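Long-range contacts in Cgl0159-like domain-containing protein (Corynebacterium glutamicum, PDB 3FOK), which is of unknown function but belongs to the Cgl0159-like family, which falls within the TIM-barrel clan: residues P3-P8 with L72-A77; L80-V85 with A286-A291; T147-N152 with I179-F184. One frame throughout, in Å; residues are numbered along the deposited sequence.

Interaction 1: P3-P8 with L72-A77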
ATOM      1  N   PRO A   3     -23.065 -13.496  45.595  1.00 33.54           N
ATOM      2  CA  PRO A   3     -22.631 -14.747  44.935  1.00 33.74           C
ATOM      3  C   PRO A   3     -22.176 -14.421  43.514  1.00 34.81           C
ATOM      4  O   PRO A   3     -22.911 -13.796  42.745  1.00 34.91           O
ATOM      5  CB  PRO A   3     -23.836 -15.667  44.917  1.00 33.28           C
ATOM      6  CG  PRO A   3     -24.964 -14.653  44.802  1.00 32.95           C
ATOM      7  CD  PRO A   3     -24.535 -13.477  45.708  1.00 33.27           C
ATOM      8  N   PRO A   4     -20.958 -14.846  43.145  1.00 35.26           N
ATOM      9  CA  PRO A   4     -20.406 -14.593  41.811  1.00 34.21           C
ATOM     10  C   PRO A   4     -21.199 -15.248  40.687  1.00 33.59           C
ATOM     11  O   PRO A   4     -21.742 -16.341  40.852  1.00 33.95           O
ATOM     12  CB  PRO A   4     -18.995 -15.156  41.918  1.00 35.22           C
ATOM     13  CG  PRO A   4     -19.190 -16.321  42.838  1.00 35.94           C
ATOM     14  CD  PRO A   4     -20.061 -15.721  43.921  1.00 35.08           C
ATOM     15  N   ILE A   5     -21.267 -14.574  39.544  1.00 32.35           N
ATOM     16  CA  ILE A   5     -21.982 -15.109  38.396  1.00 28.96           C
ATOM     17  C   ILE A   5     -21.133 -16.192  37.732  1.00 27.50           C
ATOM     18  O   ILE A   5     -21.666 -17.143  37.161  1.00 27.12           O
ATOM     19  CB  ILE A   5     -22.290 -14.007  37.363  1.00 29.46           C
ATOM     20  CG1 ILE A   5     -23.170 -12.923  37.995  1.00 29.89           C
ATOM     21  CG2 ILE A   5     -22.995 -14.610  36.151  1.00 28.76           C
ATOM     22  CD1 ILE A   5     -24.605 -13.350  38.264  1.00 30.00           C
ATOM     23  N   ILE A   6     -19.813 -16.054  37.814  1.00 26.29           N
ATOM     24  CA  ILE A   6     -18.918 -17.041  37.214  1.00 26.60           C
ATOM     25  C   ILE A   6     -18.123 -17.796  38.271  1.00 27.55           C
ATOM     26  O   ILE A   6     -17.229 -17.242  38.908  1.00 27.17           O
ATOM     27  CB  ILE A   6     -17.919 -16.389  36.239  1.00 25.55           C
ATOM     28  CG1 ILE A   6     -18.667 -15.533  35.217  1.00 23.54           C
ATOM     29  CG2 ILE A   6     -17.123 -17.472  35.521  1.00 26.27           C
ATOM     30  CD1 ILE A   6     -17.766 -14.831  34.220  1.00 22.33           C
ATOM     31  N   SER A   7     -18.453 -19.068  38.450  1.00 29.11           N
ATOM     32  CA  SER A   7     -17.771 -19.908  39.428  1.00 31.79           C
ATOM     33  C   SER A   7     -16.372 -20.254  38.948  1.00 32.35           C
ATOM     34  O   SER A   7     -16.129 -20.364  37.746  1.00 34.43           O
ATOM     35  CB  SER A   7     -18.545 -21.206  39.646  1.00 31.86           C
ATOM     36  OG  SER A   7     -18.490 -22.027  38.489  1.00 32.72           O
ATOM     37  N   PRO A   8     -15.427 -20.426  39.883  1.00 32.91           N
ATOM     38  CA  PRO A   8     -14.064 -20.770  39.480  1.00 32.58           C
ATOM     39  C   PRO A   8     -14.046 -22.038  38.624  1.00 31.76           C
ATOM     40  O   PRO A   8     -13.074 -22.307  37.914  1.00 31.34           O
ATOM     41  CB  PRO A   8     -13.332 -20.929  40.818  1.00 33.32           C
ATOM     42  CG  PRO A   8     -14.436 -21.186  41.815  1.00 33.25           C
ATOM     43  CD  PRO A   8     -15.525 -20.270  41.342  1.00 33.72           C
ATOM     44  N   LEU A  72     -12.729  -8.506  35.410  1.00 24.79           N
ATOM     45  CA  LEU A  72     -13.391  -7.752  34.355  1.00 23.37           C
ATOM     46  C   LEU A  72     -14.574  -8.579  33.870  1.00 23.08           C
ATOM     47  O   LEU A  72     -15.683  -8.069  33.729  1.00 23.20           O
ATOM     48  CB  LEU A  72     -12.434  -7.497  33.188  1.00 23.82           C
ATOM     49  CG  LEU A  72     -12.718  -6.301  32.266  1.00 24.84           C
ATOM     50  CD1 LEU A  72     -11.939  -6.480  30.973  1.00 24.44           C
ATOM     51  CD2 LEU A  72     -14.203  -6.188  31.962  1.00 25.05           C
ATOM     52  N   LEU A  73     -14.333  -9.864  33.629  1.00 22.36           N
ATOM     53  CA  LEU A  73     -15.383 -10.760  33.166  1.00 23.06           C
ATOM     54  C   LEU A  73     -16.498 -10.900  34.200  1.00 24.07           C
ATOM     55  O   LEU A  73     -17.675 -10.935  33.841  1.00 22.80           O
ATOM     56  CB  LEU A  73     -14.792 -12.133  32.821  1.00 22.44           C
ATOM     57  CG  LEU A  73     -13.889 -12.176  31.577  1.00 21.62           C
ATOM     58  CD1 LEU A  73     -13.262 -13.556  31.428  1.00 20.95           C
ATOM     59  CD2 LEU A  73     -14.703 -11.826  30.345  1.00 19.20           C
ATOM     60  N   GLU A  74     -16.134 -10.972  35.478  1.00 25.19           N
ATOM     61  CA  GLU A  74     -17.130 -11.093  36.541  1.00 27.19           C
ATOM     62  C   GLU A  74     -18.014  -9.853  36.557  1.00 27.09           C
ATOM     63  O   GLU A  74     -19.242  -9.945  36.564  1.00 27.86           O
ATOM     64  CB  GLU A  74     -16.454 -11.238  37.908  1.00 29.12           C
ATOM     65  CG  GLU A  74     -16.773 -12.535  38.649  1.00 34.07           C
ATOM     66  CD  GLU A  74     -18.265 -12.766  38.842  1.00 36.38           C
ATOM     67  OE1 GLU A  74     -18.933 -11.932  39.492  1.00 38.04           O
ATOM     68  OE2 GLU A  74     -18.769 -13.792  38.341  1.00 37.63           O
ATOM     69  N   ARG A  75     -17.379  -8.687  36.564  1.00 26.60           N
ATOM     70  CA  ARG A  75     -18.105  -7.427  36.582  1.00 28.33           C
ATOM     71  C   ARG A  75     -19.017  -7.338  35.361  1.00 28.97           C
ATOM     72  O   ARG A  75     -20.105  -6.775  35.428  1.00 28.46           O
ATOM     73  CB  ARG A  75     -17.111  -6.264  36.616  1.00 27.05           C
ATOM     74  CG  ARG A  75     -16.069  -6.416  37.722  1.00 28.80           C
ATOM     75  CD  ARG A  75     -15.015  -5.326  37.681  1.00 27.90           C
ATOM     76  NE  ARG A  75     -15.416  -4.148  38.437  1.00 31.71           N
ATOM     77  CZ  ARG A  75     -15.135  -3.948  39.721  1.00 31.36           C
ATOM     78  NH1 ARG A  75     -14.440  -4.847  40.401  1.00 29.83           N
ATOM     79  NH2 ARG A  75     -15.558  -2.847  40.327  1.00 33.34           N
HETATM   80  N   MSE A  76     -18.568  -7.913  34.249  1.00 31.29           N
HETATM   81  CA  MSE A  76     -19.350  -7.919  33.018  1.00 33.94           C
HETATM   82  C   MSE A  76     -20.543  -8.857  33.177  1.00 31.97           C
HETATM   83  O   MSE A  76     -21.671  -8.512  32.820  1.00 31.12           O
HETATM   84  CB  MSE A  76     -18.488  -8.380  31.833  1.00 41.54           C
HETATM   85  CG  MSE A  76     -18.236  -7.309  30.777  1.00 51.03           C
HETATM   86 SE   MSE A  76     -19.857  -6.628  29.975  1.00 69.15          SE
HETATM   87  CE  MSE A  76     -20.326  -5.361  31.339  1.00 63.29           C
ATOM     88  N   ALA A  77     -20.281 -10.046  33.716  1.00 29.30           N
ATOM     89  CA  ALA A  77     -21.324 -11.042  33.929  1.00 27.02           C
ATOM     90  C   ALA A  77     -22.434 -10.461  34.796  1.00 26.91           C
ATOM     91  O   ALA A  77     -23.618 -10.692  34.542  1.00 27.26           O
ATOM     92  CB  ALA A  77     -20.736 -12.275  34.591  1.00 25.15           C
TER
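The flat group that carries this contact is the carboxylate of Glu-74. Pro-4 CB sits above its plane, 4.0 Å from CD of Glu-74. The backbone turning from Pro-4 into Ile-6 meets the oxygen end, mainly at OE2. Ile-6 N donates a short hydrogen bond of 2.5 Å to Glu-74 OE2. The N-H points at the oxygen at 153° and comes in nearly along its C-O axis. Ile-5 N lies 2.9 Å from the same Glu-74 OE2. The N-H of Ile-6 would probably favour the ionised carboxylate. The Glu-74 chain reaches them by bending at chi2 (-55°). Its CA-CB bond does not itself aim at residues 3-8, but the bend carries the carboxylate to them.

Below the polar contact, Ala-77 offers its methyl to both isoleucines. Ile-5 touches it with the CG2 branch, at 3.6 Å from Ala-77 CB. Ile-6 lays CG1 against the same methyl, 3.9 Å from Ala-77 CB. The Ile-6 arm is extended beyond CG1 (chi2 179°). It slides past the Glu-74 chain in the opposite direction, and CD1 ends 4.3 Å from Leu-73 CB. Ile-6 is buried, while Ile-5 stays exposed.

The contact lays the N-terminal arm on the outside of helix 69-81. Just beyond it, Ser-7 is the N-cap of helix 8-20, and its OG accepts from Ser-10 N. Phe-11 of that helix touches both Ile-6 and Leu-73. Leu-73 also meets Asp-97 of helix 92-100 and Thr-237 of a neighbouring subunit. Helix 69-81 follows strand 44-48 and precedes strand 87-90, as an outer helix of a TIM barrel does.

Interaction 2: L80-V85 with A286-A291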
ATOM      1  N   LEU A  80     -24.484  -7.928  32.751  1.00 23.54           N
ATOM      2  CA  LEU A  80     -25.332  -8.649  31.805  1.00 23.70           C
ATOM      3  C   LEU A  80     -26.488  -9.396  32.455  1.00 24.51           C
ATOM      4  O   LEU A  80     -27.479  -9.703  31.793  1.00 23.58           O
ATOM      5  CB  LEU A  80     -24.501  -9.644  30.988  1.00 22.26           C
ATOM      6  CG  LEU A  80     -23.503  -9.093  29.968  1.00 24.04           C
ATOM      7  CD1 LEU A  80     -22.812 -10.252  29.262  1.00 22.13           C
ATOM      8  CD2 LEU A  80     -24.226  -8.208  28.957  1.00 22.18           C
ATOM      9  N   SER A  81     -26.366  -9.696  33.744  1.00 25.71           N
ATOM     10  CA  SER A  81     -27.420 -10.423  34.443  1.00 26.19           C
ATOM     11  C   SER A  81     -28.542  -9.502  34.909  1.00 26.99           C
ATOM     12  O   SER A  81     -29.660  -9.950  35.159  1.00 26.66           O
ATOM     13  CB  SER A  81     -26.844 -11.166  35.648  1.00 23.76           C
ATOM     14  OG  SER A  81     -26.424 -10.257  36.647  1.00 26.37           O
ATOM     15  N   ARG A  82     -28.239  -8.215  35.029  1.00 28.06           N
ATOM     16  CA  ARG A  82     -29.231  -7.246  35.479  1.00 29.27           C
ATOM     17  C   ARG A  82     -30.256  -6.976  34.387  1.00 29.99           C
ATOM     18  O   ARG A  82     -29.904  -6.820  33.216  1.00 32.22           O
ATOM     19  CB  ARG A  82     -28.549  -5.936  35.867  1.00 28.69           C
ATOM     20  CG  ARG A  82     -27.380  -6.116  36.815  1.00 32.06           C
ATOM     21  CD  ARG A  82     -27.785  -6.909  38.039  1.00 32.73           C
ATOM     22  NE  ARG A  82     -28.858  -6.252  38.777  1.00 35.70           N
ATOM     23  CZ  ARG A  82     -29.390  -6.726  39.899  1.00 35.54           C
ATOM     24  NH1 ARG A  82     -28.950  -7.865  40.414  1.00 35.31           N
ATOM     25  NH2 ARG A  82     -30.358  -6.057  40.508  1.00 35.52           N
ATOM     26  N   PRO A  83     -31.544  -6.933  34.751  1.00 29.60           N
ATOM     27  CA  PRO A  83     -32.562  -6.669  33.733  1.00 29.30           C
ATOM     28  C   PRO A  83     -32.337  -5.279  33.151  1.00 29.02           C
ATOM     29  O   PRO A  83     -31.932  -4.360  33.868  1.00 29.21           O
ATOM     30  CB  PRO A  83     -33.868  -6.774  34.518  1.00 28.83           C
ATOM     31  CG  PRO A  83     -33.468  -6.311  35.888  1.00 29.22           C
ATOM     32  CD  PRO A  83     -32.152  -7.027  36.090  1.00 29.35           C
ATOM     33  N   GLY A  84     -32.577  -5.130  31.853  1.00 28.81           N
ATOM     34  CA  GLY A  84     -32.389  -3.834  31.230  1.00 28.02           C
ATOM     35  C   GLY A  84     -31.151  -3.720  30.358  1.00 28.21           C
ATOM     36  O   GLY A  84     -31.093  -2.848  29.492  1.00 28.26           O
ATOM     37  N   VAL A  85     -30.156  -4.576  30.578  1.00 27.64           N
ATOM     38  CA  VAL A  85     -28.942  -4.522  29.765  1.00 28.25           C
ATOM     39  C   VAL A  85     -29.127  -5.359  28.499  1.00 26.84           C
ATOM     40  O   VAL A  85     -29.208  -6.587  28.547  1.00 25.66           O
ATOM     41  CB  VAL A  85     -27.692  -5.014  30.553  1.00 28.08           C
ATOM     42  CG1 VAL A  85     -27.545  -4.217  31.833  1.00 27.77           C
ATOM     43  CG2 VAL A  85     -27.803  -6.496  30.859  1.00 31.85           C
ATOM     44  N   ALA A 286     -25.738  -2.167  41.483  1.00 23.00           N
ATOM     45  CA  ALA A 286     -26.492  -0.951  41.759  1.00 23.69           C
ATOM     46  C   ALA A 286     -26.323   0.090  40.661  1.00 24.91           C
ATOM     47  O   ALA A 286     -27.303   0.675  40.195  1.00 26.00           O
ATOM     48  CB  ALA A 286     -26.064  -0.368  43.094  1.00 22.35           C
ATOM     49  N   ALA A 287     -25.080   0.328  40.254  1.00 25.06           N
ATOM     50  CA  ALA A 287     -24.811   1.304  39.209  1.00 24.96           C
ATOM     51  C   ALA A 287     -25.516   0.902  37.910  1.00 25.46           C
ATOM     52  O   ALA A 287     -26.167   1.726  37.270  1.00 24.99           O
ATOM     53  CB  ALA A 287     -23.310   1.425  38.982  1.00 25.25           C
ATOM     54  N   VAL A 288     -25.398  -0.367  37.530  1.00 23.95           N
ATOM     55  CA  VAL A 288     -26.021  -0.842  36.302  1.00 24.10           C
ATOM     56  C   VAL A 288     -27.551  -0.718  36.321  1.00 25.11           C
ATOM     57  O   VAL A 288     -28.159  -0.431  35.286  1.00 24.40           O
ATOM     58  CB  VAL A 288     -25.621  -2.307  36.008  1.00 23.56           C
ATOM     59  CG1 VAL A 288     -26.260  -2.774  34.708  1.00 22.10           C
ATOM     60  CG2 VAL A 288     -24.103  -2.418  35.909  1.00 20.51           C
ATOM     61  N   ASP A 289     -28.171  -0.926  37.484  1.00 25.29           N
ATOM     62  CA  ASP A 289     -29.628  -0.813  37.587  1.00 24.45           C
ATOM     63  C   ASP A 289     -30.079   0.625  37.374  1.00 25.31           C
ATOM     64  O   ASP A 289     -31.063   0.881  36.680  1.00 24.92           O
ATOM     65  CB  ASP A 289     -30.125  -1.289  38.954  1.00 24.03           C
ATOM     66  CG  ASP A 289     -30.070  -2.797  39.105  1.00 26.23           C
ATOM     67  OD1 ASP A 289     -30.433  -3.509  38.142  1.00 27.06           O
ATOM     68  OD2 ASP A 289     -29.681  -3.273  40.193  1.00 27.33           O
ATOM     69  N   THR A 290     -29.360   1.560  37.989  1.00 26.34           N
ATOM     70  CA  THR A 290     -29.670   2.976  37.860  1.00 27.44           C
ATOM     71  C   THR A 290     -29.733   3.307  36.375  1.00 28.97           C
ATOM     72  O   THR A 290     -30.766   3.756  35.864  1.00 29.04           O
ATOM     73  CB  THR A 290     -28.579   3.841  38.506  1.00 28.27           C
ATOM     74  OG1 THR A 290     -28.496   3.541  39.904  1.00 30.30           O
ATOM     75  CG2 THR A 290     -28.888   5.318  38.323  1.00 27.45           C
ATOM     76  N   ALA A 291     -28.614   3.072  35.694  1.00 28.96           N
ATOM     77  CA  ALA A 291     -28.504   3.328  34.266  1.00 29.23           C
ATOM     78  C   ALA A 291     -29.603   2.582  33.511  1.00 30.22           C
ATOM     79  O   ALA A 291     -30.271   3.147  32.640  1.00 29.94           O
ATOM     80  CB  ALA A 291     -27.132   2.888  33.766  1.00 28.19           C
TER
HETATM   81  O   HOH W   1     -32.291  -3.455  36.351  1.00 28.40           O
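Helix 69-81 ends here in a type II beta turn from Arg-82 to Val-85, and between residues 80-85 and 286-291 the backbones are nearest at Arg-82 and Asp-289, whose CA atoms are 6.8 Å apart. In the TIM-barrel-like fold this turn leads from an outer helix into strand 87-90. Gly-84 takes the positive phi (106°) that the turn needs.

A salt bridge between Arg-82 and Asp-289 carries the contact. The Arg-82 chain is bent at both chi2 and chi3, which folds the guanidinium over to the aspartate. Arg-82 NE donates to Asp-289 OD1 at 3.2 Å and 163°. The oxygen lies in the guanidinium plane and uses its syn lone pair. Arg-82 NH2 approaches Asp-289 OD2 at 2.9 Å, but this bond is bent and weak. The two planes are 63° apart, so the pair is twisted, not a flat two-pronged match.

Beneath the charges, Val-85 and Val-288 cross at about a right angle. Val-85 CG1 meets Val-288 CG1 at 3.5 Å. Both valines also touch Phe-45 of strand 44-48, so the turn and the last helix share a barrel strand. Lys-107 NZ bonds to the carbonyls of Leu-80 and Val-85.

A water joins the two segments, donating to Pro-83 O at 2.7 Å and to Asp-289 OD1 at 2.6 Å.

Interaction 3: T147-N152 with I179-F184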
ATOM      1  N   THR A 147     -16.532   1.864  16.057  1.00 20.08           N
ATOM      2  CA  THR A 147     -15.245   2.449  15.701  1.00 21.14           C
ATOM      3  C   THR A 147     -14.948   3.703  16.515  1.00 21.35           C
ATOM      4  O   THR A 147     -15.861   4.424  16.911  1.00 21.77           O
ATOM      5  CB  THR A 147     -15.235   2.865  14.217  1.00 22.15           C
ATOM      6  OG1 THR A 147     -15.457   1.719  13.389  1.00 24.52           O
ATOM      7  CG2 THR A 147     -13.912   3.509  13.855  1.00 24.97           C
ATOM      8  N   LEU A 148     -13.666   3.961  16.754  1.00 20.62           N
ATOM      9  CA  LEU A 148     -13.253   5.159  17.471  1.00 18.54           C
ATOM     10  C   LEU A 148     -12.663   6.062  16.386  1.00 18.45           C
ATOM     11  O   LEU A 148     -11.710   5.685  15.711  1.00 18.53           O
ATOM     12  CB  LEU A 148     -12.174   4.832  18.506  1.00 17.65           C
ATOM     13  CG  LEU A 148     -12.022   5.755  19.724  1.00 18.11           C
ATOM     14  CD1 LEU A 148     -10.559   5.773  20.144  1.00 15.34           C
ATOM     15  CD2 LEU A 148     -12.487   7.166  19.413  1.00 17.85           C
ATOM     16  N   VAL A 149     -13.237   7.246  16.207  1.00 18.34           N
ATOM     17  CA  VAL A 149     -12.748   8.168  15.192  1.00 17.65           C
ATOM     18  C   VAL A 149     -12.323   9.497  15.795  1.00 17.21           C
ATOM     19  O   VAL A 149     -13.087  10.460  15.798  1.00 16.73           O
ATOM     20  CB  VAL A 149     -13.822   8.455  14.118  1.00 18.09           C
ATOM     21  CG1 VAL A 149     -13.187   9.159  12.926  1.00 16.05           C
ATOM     22  CG2 VAL A 149     -14.488   7.159  13.679  1.00 19.21           C
ATOM     23  N   ARG A 150     -11.102   9.547  16.310  1.00 17.37           N
ATOM     24  CA  ARG A 150     -10.587  10.777  16.885  1.00 16.37           C
ATOM     25  C   ARG A 150      -9.954  11.578  15.762  1.00 16.46           C
ATOM     26  O   ARG A 150      -9.123  11.072  15.011  1.00 17.30           O
ATOM     27  CB  ARG A 150      -9.573  10.470  17.986  1.00 16.54           C
ATOM     28  CG  ARG A 150     -10.228  10.024  19.283  1.00 16.72           C
ATOM     29  CD  ARG A 150      -9.201   9.556  20.282  1.00 15.63           C
ATOM     30  NE  ARG A 150      -8.520   8.363  19.801  1.00 17.54           N
ATOM     31  CZ  ARG A 150      -7.489   7.792  20.410  1.00 15.05           C
ATOM     32  NH1 ARG A 150      -7.013   8.311  21.532  1.00 15.01           N
ATOM     33  NH2 ARG A 150      -6.933   6.708  19.890  1.00 12.66           N
ATOM     34  N   ILE A 151     -10.368  12.833  15.651  1.00 15.96           N
ATOM     35  CA  ILE A 151      -9.892  13.715  14.601  1.00 15.89           C
ATOM     36  C   ILE A 151      -8.967  14.805  15.130  1.00 16.50           C
ATOM     37  O   ILE A 151      -9.417  15.777  15.743  1.00 15.43           O
ATOM     38  CB  ILE A 151     -11.097  14.357  13.881  1.00 15.42           C
ATOM     39  CG1 ILE A 151     -12.019  13.250  13.360  1.00 14.88           C
ATOM     40  CG2 ILE A 151     -10.625  15.267  12.766  1.00 12.57           C
ATOM     41  CD1 ILE A 151     -13.344  13.733  12.816  1.00 17.02           C
ATOM     42  N   ASN A 152      -7.671  14.640  14.883  1.00 15.89           N
ATOM     43  CA  ASN A 152      -6.678  15.610  15.329  1.00 16.32           C
ATOM     44  C   ASN A 152      -6.143  16.365  14.117  1.00 15.38           C
ATOM     45  O   ASN A 152      -5.324  15.847  13.358  1.00 14.73           O
ATOM     46  CB  ASN A 152      -5.544  14.891  16.062  1.00 15.80           C
ATOM     47  CG  ASN A 152      -4.604  15.841  16.770  1.00 17.82           C
ATOM     48  OD1 ASN A 152      -4.080  15.521  17.842  1.00 19.01           O
ATOM     49  ND2 ASN A 152      -4.371  17.006  16.174  1.00 14.43           N
ATOM     50  N   ILE A 179     -23.329   0.148  12.206  1.00 16.99           N
ATOM     51  CA  ILE A 179     -21.994   0.551  12.621  1.00 17.20           C
ATOM     52  C   ILE A 179     -22.023   1.861  13.408  1.00 18.59           C
ATOM     53  O   ILE A 179     -22.504   2.897  12.946  1.00 17.25           O
ATOM     54  CB  ILE A 179     -21.040   0.658  11.408  1.00 17.30           C
ATOM     55  CG1 ILE A 179     -19.635   1.029  11.888  1.00 15.35           C
ATOM     56  CG2 ILE A 179     -21.584   1.656  10.399  1.00 15.41           C
ATOM     57  CD1 ILE A 179     -18.578   0.926  10.813  1.00 16.15           C
HETATM   58  N   MSE A 180     -21.484   1.766  14.616  1.00 20.34           N
HETATM   59  CA  MSE A 180     -21.416   2.831  15.609  1.00 22.53           C
HETATM   60  C   MSE A 180     -20.078   3.587  15.538  1.00 21.56           C
HETATM   61  O   MSE A 180     -19.017   2.986  15.710  1.00 21.16           O
HETATM   62  CB  MSE A 180     -21.571   2.147  16.970  1.00 26.87           C
HETATM   63  CG  MSE A 180     -21.864   2.989  18.180  1.00 32.98           C
HETATM   64 SE   MSE A 180     -21.752   1.776  19.712  1.00 40.11          SE
HETATM   65  CE  MSE A 180     -23.354   0.729  19.414  1.00 38.23           C
ATOM     66  N   LEU A 181     -20.121   4.891  15.278  1.00 19.38           N
ATOM     67  CA  LEU A 181     -18.894   5.681  15.215  1.00 18.86           C
ATOM     68  C   LEU A 181     -18.800   6.601  16.432  1.00 19.34           C
ATOM     69  O   LEU A 181     -19.757   7.315  16.750  1.00 18.76           O
ATOM     70  CB  LEU A 181     -18.849   6.536  13.940  1.00 18.79           C
ATOM     71  CG  LEU A 181     -18.976   5.885  12.559  1.00 18.60           C
ATOM     72  CD1 LEU A 181     -18.707   6.942  11.496  1.00 19.37           C
ATOM     73  CD2 LEU A 181     -17.995   4.739  12.415  1.00 19.39           C
ATOM     74  N   GLU A 182     -17.651   6.578  17.106  1.00 18.46           N
ATOM     75  CA  GLU A 182     -17.426   7.425  18.274  1.00 17.90           C
ATOM     76  C   GLU A 182     -16.462   8.520  17.835  1.00 18.18           C
ATOM     77  O   GLU A 182     -15.247   8.323  17.835  1.00 17.84           O
ATOM     78  CB  GLU A 182     -16.809   6.614  19.416  1.00 19.04           C
ATOM     79  CG  GLU A 182     -16.821   7.327  20.768  1.00 21.87           C
ATOM     80  CD  GLU A 182     -16.160   6.512  21.872  1.00 23.81           C
ATOM     81  OE1 GLU A 182     -16.367   5.281  21.918  1.00 24.09           O
ATOM     82  OE2 GLU A 182     -15.443   7.105  22.705  1.00 26.01           O
ATOM     83  N   PRO A 183     -16.995   9.692  17.446  1.00 18.49           N
ATOM     84  CA  PRO A 183     -16.162  10.807  16.999  1.00 18.07           C
ATOM     85  C   PRO A 183     -15.705  11.734  18.117  1.00 19.20           C
ATOM     86  O   PRO A 183     -16.318  11.801  19.183  1.00 20.03           O
ATOM     87  CB  PRO A 183     -17.068  11.517  16.014  1.00 17.13           C
ATOM     88  CG  PRO A 183     -18.384  11.433  16.725  1.00 17.93           C
ATOM     89  CD  PRO A 183     -18.422  10.002  17.241  1.00 18.02           C
ATOM     90  N   PHE A 184     -14.626  12.456  17.841  1.00 19.48           N
ATOM     91  CA  PHE A 184     -14.034  13.403  18.775  1.00 18.91           C
ATOM     92  C   PHE A 184     -13.078  14.296  18.008  1.00 20.64           C
ATOM     93  O   PHE A 184     -12.503  13.884  17.001  1.00 20.18           O
ATOM     94  CB  PHE A 184     -13.184  12.687  19.829  1.00 17.99           C
ATOM     95  CG  PHE A 184     -13.946  12.158  20.999  1.00 17.57           C
ATOM     96  CD1 PHE A 184     -14.581  13.022  21.884  1.00 18.14           C
ATOM     97  CD2 PHE A 184     -13.971  10.792  21.257  1.00 15.86           C
ATOM     98  CE1 PHE A 184     -15.228  12.531  23.017  1.00 18.32           C
ATOM     99  CE2 PHE A 184     -14.613  10.290  22.382  1.00 16.85           C
ATOM    100  CZ  PHE A 184     -15.243  11.163  23.267  1.00 16.51           C
TER
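Five backbone hydrogen bonds run between residues 147-152 and 179-184, which lie on neighbouring parallel strands. Thr-147 N donates to Met-180 O at 2.7 Å, nearly along the C=O axis. Glu-182 lies between Thr-147 and Val-149: its N donates to Thr-147 O, and its O accepts from Val-149 N at 2.8 Å. The bond from Phe-184 N to Val-149 O is weak, but Pro-183 CA adds a CA-H...O contact to Val-149 O at 3.3 Å. Ile-151 N donates to Phe-184 O at 2.7 Å, and the ladder runs on from Ile-151 to Ser-186.

Thr-147 and Leu-181 lie side by side on one face, with Thr-147 CB 3.8 Å from Leu-181 CD2. On the other face, Leu-148 CD2 reaches the edge of the Phe-184 ring, 4.3 Å from Phe-184 CD2.

The charged ends on the face of Leu-148 and Phe-184 pair with residues beyond the two segments. Arg-150 forms salt bridges with Asp-127 and Glu-124, and Glu-182 with Lys-222 and Lys-146. The face of Thr-147 and Leu-181 is covered by helices 158-174 and 199-210.

Strand 144-151, helix 158-174 and strand 179-189 form a beta-alpha-beta crossover, the repeating element of a TIM barrel.

In the fold
From the N terminus, interaction 1 comes first and ties the arm before helix 8-20 to helix 69-81, closing a loop that takes in strand 44-48. Interaction 2 opens next, at the end of the same helix. It closes only at helix 284-295, so its loop spans most of the barrel. Interaction 3 falls within that span and closes a much shorter loop around helix 158-174. Interactions 1 and 2 touch through Ile-5 and Ser-81 and lie on the same side of the chain's centre. Interaction 3 is on the opposite side, its centre about 26 Å from that of interaction 2. The first two join outer elements; the third joins neighbouring barrel strands.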